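Side-chain contact in protein NAGD (Escherichia coli, PDB 2C4N), which probably dephosphorylates a broad range of nucleotides and other phosphate esters, ribonucleoside 5'-monophosphates among them, with the help of a divalent metal ion such as magnesium: residues C8-V13 and Q50-R55. Sequence-based numbering, arbitrary orientation.
Sequences CDIDGV and QDLANR. With MG (magnesium ion), chain B; PO4 (phosphate ion), chain D.
Arg55 reaches out from helix 49-58 to the carboxylate of Asp11, and the salt bridge between them illustrates how a second-shell residue can position what is probably a catalytic one. Its NH2 donates to Asp11 OD1 over 2.8 Å. That oxygen is met nearly along its C-O axis and itself lies within 2° of the guanidinium plane; the two flat groups are turned 23° apart. The arginine spans the gap because CG stands anti to the backbone N (chi1 172°) and the chain runs extended to NE. NH2 also donates to the carbonyl O of Asp17. A water completes a second link, accepting from Arg55 NH1 at 2.8 Å and donating to Asp11 OD2, so both carboxylate oxygens are tied to the guanidinium.

Apolar contact is slight: Ile10 CD1 approaches Leu52 CD2 to 4.4 Å, and Phe68 of strand 68-70 touches both side chains.

Metal and phosphate lie beyond the carboxylate. Asp11 binds magnesium through its backbone O at 2.2 Å, beside Asp9 OD2 and Asp201, while its backbone N donates to phosphate O1 and OD2 lies 2.9 Å from phosphate O4. This division of labour, with Asp9 on the metal at a strand end and Asp11 held by Arg55, probably for proton transfer, fits the DxDx(T/V) motif of HAD-superfamily phosphatases.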
loop_
_atom_site.group_PDB
_atom_site.type_symbol
_atom_site.label_atom_id
_atom_site.label_comp_id
_atom_site.label_asym_id
_atom_site.label_seq_id
_atom_site.Cartn_x
_atom_site.Cartn_y
_atom_site.Cartn_z
ATOM N N CYS A 8 0.201 -7.797 -31.294
ATOM C CA CYS A 8 -1.144 -7.274 -31.157
ATOM C C CYS A 8 -1.884 -7.932 -30.013
ATOM O O CYS A 8 -2.021 -9.157 -29.959
ATOM C CB CYS A 8 -1.930 -7.470 -32.457
ATOM S SG CYS A 8 -3.575 -6.711 -32.458
ATOM N N ASP A 9 -2.359 -7.107 -29.091
ATOM C CA ASP A 9 -3.107 -7.608 -27.956
ATOM C C ASP A 9 -4.429 -8.199 -28.449
ATOM O O ASP A 9 -4.960 -7.781 -29.480
ATOM C CB ASP A 9 -3.369 -6.479 -26.968
ATOM C CG ASP A 9 -4.223 -6.923 -25.821
ATOM O OD1 ASP A 9 -3.820 -7.867 -25.108
ATOM O OD2 ASP A 9 -5.299 -6.333 -25.646
ATOM N N ILE A 10 -4.966 -9.160 -27.710
ATOM C CA ILE A 10 -6.205 -9.817 -28.117
ATOM C C ILE A 10 -7.504 -9.201 -27.614
ATOM O O ILE A 10 -8.271 -8.632 -28.389
ATOM C CB ILE A 10 -6.165 -11.320 -27.724
ATOM C CG1 ILE A 10 -5.101 -12.028 -28.568
ATOM C CG2 ILE A 10 -7.541 -11.969 -27.919
ATOM C CD1 ILE A 10 -4.828 -13.467 -28.163
ATOM N N ASP A 11 -7.753 -9.306 -26.314
ATOM C CA ASP A 11 -8.993 -8.791 -25.745
ATOM C C ASP A 11 -9.159 -7.278 -25.792
ATOM O O ASP A 11 -8.290 -6.533 -25.356
ATOM C CB ASP A 11 -9.139 -9.316 -24.316
ATOM C CG ASP A 11 -9.260 -10.830 -24.279
ATOM O OD1 ASP A 11 -10.231 -11.354 -24.861
ATOM O OD2 ASP A 11 -8.383 -11.495 -23.687
ATOM N N GLY A 12 -10.288 -6.830 -26.334
ATOM C CA GLY A 12 -10.547 -5.404 -26.438
ATOM C C GLY A 12 -9.915 -4.794 -27.676
ATOM O O GLY A 12 -10.041 -3.596 -27.920
ATOM N N VAL A 13 -9.236 -5.629 -28.459
ATOM C CA VAL A 13 -8.564 -5.192 -29.677
ATOM C C VAL A 13 -9.019 -6.025 -30.879
ATOM O O VAL A 13 -9.487 -5.486 -31.882
ATOM C CB VAL A 13 -7.028 -5.334 -29.538
ATOM C CG1 VAL A 13 -6.345 -4.917 -30.837
ATOM C CG2 VAL A 13 -6.526 -4.484 -28.365
ATOM N N GLN A 50 -3.953 -23.633 -29.652
ATOM C CA GLN A 50 -5.021 -24.228 -30.436
ATOM C C GLN A 50 -6.366 -23.765 -29.956
ATOM O O GLN A 50 -7.236 -23.526 -30.745
ATOM C CB GLN A 50 -4.920 -25.753 -30.463
ATOM C CG GLN A 50 -5.815 -26.456 -31.475
ATOM C CD GLN A 50 -5.483 -26.099 -32.931
ATOM O OE1 GLN A 50 -4.513 -26.590 -33.492
ATOM N NE2 GLN A 50 -6.297 -25.250 -33.524
ATOM N N ASP A 51 -6.521 -23.628 -28.654
ATOM C CA ASP A 51 -7.787 -23.150 -28.093
ATOM C C ASP A 51 -8.071 -21.763 -28.648
ATOM O O ASP A 51 -9.191 -21.451 -29.044
ATOM C CB ASP A 51 -7.730 -23.032 -26.563
ATOM C CG ASP A 51 -7.678 -24.371 -25.858
ATOM O OD1 ASP A 51 -8.224 -25.362 -26.390
ATOM O OD2 ASP A 51 -7.104 -24.423 -24.745
ATOM N N LEU A 52 -7.041 -20.921 -28.654
ATOM C CA LEU A 52 -7.178 -19.558 -29.144
ATOM C C LEU A 52 -7.488 -19.527 -30.630
ATOM O O LEU A 52 -8.314 -18.736 -31.072
ATOM C CB LEU A 52 -5.906 -18.765 -28.844
ATOM C CG LEU A 52 -5.776 -18.382 -27.363
ATOM C CD1 LEU A 52 -4.361 -17.918 -27.064
ATOM C CD2 LEU A 52 -6.792 -17.295 -27.035
ATOM N N ALA A 53 -6.832 -20.390 -31.401
ATOM C CA ALA A 53 -7.084 -20.440 -32.839
ATOM C C ALA A 53 -8.531 -20.876 -33.088
ATOM O O ALA A 53 -9.196 -20.355 -33.984
ATOM C CB ALA A 53 -6.110 -21.406 -33.516
ATOM N N ASN A 54 -8.991 -21.834 -32.326
ATOM C CA ASN A 54 -10.356 -22.254 -32.439
ATOM C C ASN A 54 -11.373 -21.170 -32.066
ATOM O O ASN A 54 -12.354 -20.995 -32.711
ATOM C CB ASN A 54 -10.613 -23.513 -31.662
ATOM C CG ASN A 54 -9.891 -24.693 -32.223
ATOM O OD1 ASN A 54 -9.385 -24.618 -33.294
ATOM N ND2 ASN A 54 -9.859 -25.766 -31.489
ATOM N N ARG A 55 -11.064 -20.456 -30.997
ATOM C CA ARG A 55 -11.907 -19.350 -30.548
ATOM C C ARG A 55 -11.994 -18.294 -31.650
ATOM O O ARG A 55 -13.072 -17.776 -31.946
ATOM C CB ARG A 55 -11.317 -18.739 -29.274
ATOM C CG ARG A 55 -11.986 -17.457 -28.804
ATOM C CD ARG A 55 -11.226 -16.877 -27.618
ATOM N NE ARG A 55 -11.637 -15.514 -27.287
ATOM C CZ ARG A 55 -10.926 -14.698 -26.517
ATOM N NH1 ARG A 55 -9.776 -15.113 -26.001
ATOM N NH2 ARG A 55 -11.352 -13.467 -26.270
HETATM MG MG MG B . -6.680 -6.029 -23.918
HETATM P P PO4 D . -5.646 -9.405 -22.877
HETATM O O1 PO4 D . -5.558 -10.137 -24.165
HETATM O O2 PO4 D . -4.287 -9.230 -22.310
HETATM O O3 PO4 D . -6.259 -8.086 -23.099
HETATM O O4 PO4 D . -6.487 -10.180 -21.929
HETATM O O HOH W 1 -7.543 -13.911 -24.719
HETATM O O HOH W 2 -4.966 -5.037 -22.715
HETATM O O HOH W 3 -8.322 -5.485 -22.348
#